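Local structure of protein interacting with Hsp90 1 (Saccharomyces cerevisiae, 4CHH) at residues E51-G56 with E109-D114. The protein interacts with Hsp90 as a component of the R2TP complex and is involved in pre-rRNA processing, this chain being its N-terminal domain. Residues are numbered along the deposited sequence; the frame is centred on the assembly and turned at random. Where two conformers were deposited one is given.
Sequences EKLQDG and ECYVWD. With EDO (1,2-ethanediol), chain C.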
ATOM      1  N   GLU A  51     -18.450   7.207   2.727  1.00 14.94           N
ATOM      2  CA  GLU A  51     -18.436   7.161   4.195  1.00 14.36           C
ATOM      3  C   GLU A  51     -17.832   8.435   4.788  1.00 18.44           C
ATOM      4  O   GLU A  51     -17.113   9.151   4.108  1.00 17.54           O
ATOM      5  CB  GLU A  51     -17.686   5.919   4.687  1.00 14.52           C
ATOM      6  CG  GLU A  51     -18.402   4.629   4.312  1.00 16.77           C
ATOM      7  CD  GLU A  51     -17.530   3.397   4.147  1.00 34.81           C
ATOM      8  OE1 GLU A  51     -16.289   3.529   4.066  1.00 28.73           O
ATOM      9  OE2 GLU A  51     -18.099   2.285   4.139  1.00 29.14           O
ATOM     10  N   LYS A  52     -18.162   8.726   6.047  1.00 15.54           N
ATOM     11  CA  LYS A  52     -17.667   9.945   6.685  1.00 16.47           C
ATOM     12  C   LYS A  52     -16.321   9.741   7.376  1.00 19.69           C
ATOM     13  O   LYS A  52     -16.145   8.819   8.178  1.00 17.72           O
ATOM     14  CB  LYS A  52     -18.678  10.485   7.710  1.00 18.79           C
ATOM     15  CG  LYS A  52     -20.075  10.732   7.154  1.00 19.69           C
ATOM     16  CD  LYS A  52     -21.032  11.064   8.292  1.00 28.93           C
ATOM     17  CE  LYS A  52     -22.474  10.814   7.937  1.00 37.70           C
ATOM     18  NZ  LYS A  52     -23.367  10.997   9.112  1.00 54.20           N
ATOM     19  N   LEU A  53     -15.378  10.611   7.041  1.00 18.44           N
ATOM     20  CA  LEU A  53     -14.048  10.701   7.651  1.00 18.63           C
ATOM     21  C   LEU A  53     -13.837  12.152   8.052  1.00 23.80           C
ATOM     22  O   LEU A  53     -14.467  13.035   7.465  1.00 24.02           O
ATOM     23  CB  LEU A  53     -12.929  10.204   6.716  1.00 17.61           C
ATOM     24  CG  LEU A  53     -12.896   8.696   6.324  1.00 22.15           C
ATOM     25  CD1 LEU A  53     -11.649   8.396   5.476  1.00 22.07           C
ATOM     26  CD2 LEU A  53     -12.913   7.773   7.559  1.00 20.12           C
ATOM     27  N   GLN A  54     -13.032  12.393   9.082  1.00 20.59           N
ATOM     28  CA  GLN A  54     -12.707  13.751   9.539  1.00 20.65           C
ATOM     29  C   GLN A  54     -11.443  14.263   8.835  1.00 22.06           C
ATOM     30  O   GLN A  54     -10.384  13.655   8.983  1.00 19.38           O
ATOM     31  CB  GLN A  54     -12.491  13.772  11.073  1.00 22.13           C
ATOM     32  CG  GLN A  54     -13.677  13.279  11.880  1.00 34.12           C
ATOM     33  CD  GLN A  54     -13.426  13.389  13.361  1.00 57.86           C
ATOM     34  OE1 GLN A  54     -12.451  12.851  13.903  1.00 50.26           O
ATOM     35  NE2 GLN A  54     -14.309  14.088  14.049  1.00 57.36           N
ATOM     36  N   ASP A  55     -11.540  15.383   8.091  1.00 20.35           N
ATOM     37  CA  ASP A  55     -10.378  16.004   7.436  1.00 21.57           C
ATOM     38  C   ASP A  55      -9.300  16.397   8.452  1.00 23.35           C
ATOM     39  O   ASP A  55      -9.620  16.770   9.589  1.00 20.90           O
ATOM     40  CB  ASP A  55     -10.799  17.261   6.655  1.00 25.02           C
ATOM     41  CG  ASP A  55     -11.850  17.036   5.585  1.00 38.61           C
ATOM     42  OD1 ASP A  55     -12.077  15.860   5.208  1.00 38.56           O
ATOM     43  OD2 ASP A  55     -12.439  18.032   5.118  1.00 48.85           O
ATOM     44  N   GLY A  56      -8.045  16.256   8.044  1.00 20.17           N
ATOM     45  CA  GLY A  56      -6.907  16.640   8.869  1.00 20.12           C
ATOM     46  C   GLY A  56      -6.388  15.568   9.806  1.00 22.69           C
ATOM     47  O   GLY A  56      -5.355  15.761  10.444  1.00 22.36           O
ATOM     48  N   GLU A 109      -9.174  10.343  16.108  1.00 26.95           N
ATOM     49  CA  GLU A 109      -9.220   9.312  15.068  1.00 26.66           C
ATOM     50  C   GLU A 109      -8.025   9.351  14.118  1.00 28.30           C
ATOM     51  O   GLU A 109      -7.594  10.429  13.720  1.00 28.76           O
ATOM     52  CB  GLU A 109     -10.483   9.493  14.201  1.00 27.74           C
ATOM     53  CG  GLU A 109     -11.786   9.139  14.874  1.00 35.13           C
ATOM     54  CD  GLU A 109     -13.010   9.171  13.978  1.00 47.99           C
ATOM     55  OE1 GLU A 109     -12.931   9.679  12.831  1.00 33.62           O
ATOM     56  OE2 GLU A 109     -14.063   8.677  14.436  1.00 35.69           O
ATOM     57  N   CYS A 110      -7.522   8.167  13.747  1.00 25.07           N
ATOM     58  CA  CYS A 110      -6.504   8.044  12.713  0.53 24.38           C
ATOM     59  C   CYS A 110      -6.879   6.844  11.826  1.00 25.86           C
ATOM     60  O   CYS A 110      -7.500   5.881  12.287  1.00 25.02           O
ATOM     61  CB  CYS A 110      -5.073   7.994  13.254  0.53 24.65           C
ATOM     62  SG  CYS A 110      -4.509   6.368  13.804  0.53 28.84           S
ATOM     63  N   TYR A 111      -6.616   6.976  10.524  1.00 18.95           N
ATOM     64  CA  TYR A 111      -7.048   5.978   9.544  1.00 17.43           C
ATOM     65  C   TYR A 111      -5.900   5.175   9.034  1.00 19.55           C
ATOM     66  O   TYR A 111      -4.817   5.698   8.798  1.00 20.59           O
ATOM     67  CB  TYR A 111      -7.842   6.634   8.409  1.00 18.01           C
ATOM     68  CG  TYR A 111      -8.891   7.569   8.961  1.00 19.84           C
ATOM     69  CD1 TYR A 111      -9.906   7.098   9.797  1.00 21.13           C
ATOM     70  CD2 TYR A 111      -8.827   8.934   8.721  1.00 20.13           C
ATOM     71  CE1 TYR A 111     -10.824   7.968  10.376  1.00 20.39           C
ATOM     72  CE2 TYR A 111      -9.778   9.805   9.243  1.00 20.54           C
ATOM     73  CZ  TYR A 111     -10.763   9.321  10.084  1.00 22.60           C
ATOM     74  OH  TYR A 111     -11.677  10.195  10.598  1.00 19.61           O
ATOM     75  N   VAL A 112      -6.118   3.873   8.966  1.00 13.69           N
ATOM     76  CA  VAL A 112      -5.087   2.901   8.627  1.00 13.83           C
ATOM     77  C   VAL A 112      -5.513   2.045   7.427  1.00 19.09           C
ATOM     78  O   VAL A 112      -6.608   1.494   7.414  1.00 19.06           O
ATOM     79  CB  VAL A 112      -4.750   2.015   9.870  1.00 17.52           C
ATOM     80  CG1 VAL A 112      -3.658   0.996   9.566  1.00 18.09           C
ATOM     81  CG2 VAL A 112      -4.366   2.866  11.085  1.00 16.37           C
ATOM     82  N   TRP A 113      -4.617   1.922   6.441  1.00 15.77           N
ATOM     83  CA  TRP A 113      -4.771   1.047   5.276  1.00 15.26           C
ATOM     84  C   TRP A 113      -3.592   0.123   5.190  1.00 16.89           C
ATOM     85  O   TRP A 113      -2.479   0.518   5.551  1.00 16.37           O
ATOM     86  CB  TRP A 113      -4.807   1.855   3.959  1.00 14.12           C
ATOM     87  CG  TRP A 113      -6.081   2.537   3.601  1.00 14.84           C
ATOM     88  CD1 TRP A 113      -7.024   2.077   2.731  1.00 16.92           C
ATOM     89  CD2 TRP A 113      -6.444   3.903   3.904  1.00 14.84           C
ATOM     90  NE1 TRP A 113      -7.979   3.048   2.510  1.00 16.05           N
ATOM     91  CE2 TRP A 113      -7.647   4.179   3.208  1.00 17.51           C
ATOM     92  CE3 TRP A 113      -5.877   4.913   4.703  1.00 16.16           C
ATOM     93  CZ2 TRP A 113      -8.306   5.415   3.303  1.00 17.00           C
ATOM     94  CZ3 TRP A 113      -6.521   6.147   4.788  1.00 18.03           C
ATOM     95  CH2 TRP A 113      -7.714   6.396   4.084  1.00 18.55           C
ATOM     96  N   ASP A 114      -3.794  -1.072   4.643  1.00 12.49           N
ATOM     97  CA  ASP A 114      -2.663  -1.971   4.377  1.00 10.93           C
ATOM     98  C   ASP A 114      -2.484  -2.005   2.867  1.00 14.01           C
ATOM     99  O   ASP A 114      -3.479  -2.104   2.153  1.00 13.96           O
ATOM    100  CB  ASP A 114      -2.862  -3.397   4.932  1.00 11.16           C
ATOM    101  CG  ASP A 114      -3.210  -3.480   6.412  1.00 24.60           C
ATOM    102  OD1 ASP A 114      -2.643  -2.700   7.204  1.00 25.24           O
ATOM    103  OD2 ASP A 114      -4.063  -4.319   6.775  1.00 26.85           O
TER
HETATM  104  C1  EDO C1185     -14.699   7.270   3.067  1.00 23.10           C
HETATM  105  O1  EDO C1185     -15.546   6.927   1.990  1.00 21.73           O
HETATM  106  C2  EDO C1185     -13.700   8.322   2.611  1.00 28.29           C
HETATM  107  O2  EDO C1185     -14.299   9.357   1.885  1.00 31.44           O
HETATM  108  O   HOH W   1     -15.710   9.789  11.147  1.00 40.60           O
HETATM  109  O   HOH W   2     -11.369  12.578  16.315  1.00 43.45           O
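Leu53 and Gln54 meet Tyr111. Leu53 CD2 sits over one face of the Tyr111 ring in a CH-pi contact, 3.7 Å from the ring centroid and displaced toward the rim. The backbone N of Gln54 donates a nearly straight bond (174°) to Tyr111 OH, at 3.0 Å. Tyr111 OH in turn donates to Glu109 OE1 at 2.6 Å, reaching it almost end-on to the carboxylate C-O bond. Glu109 runs out straight past CG (chi2 -174°), which brings its carboxylate to the hydroxyl. The Gln54 side chain crosses Glu109 at about a right angle, with the amide and carboxylate planes 57° apart. Gln54 OE1 lies 3.4 Å from Glu109 OE1, but both are acceptors and do not bond. Gln54 OE1 instead accepts from Arg57 and from a water that also takes the N-H of Glu109. A second water links Lys52 O to Glu109 OE1. Leu44 of strand 29-47 touches both Leu53 and Tyr111, and Met101 of strand 95-103 packs on Tyr111. The contact thus ties the loop between strands 29-47 and 58-66 to the start of strand 109-118. The relay from backbone N-H to phenol to carboxylate directs the hydroxyl proton at Glu109 and probably stabilises its charge.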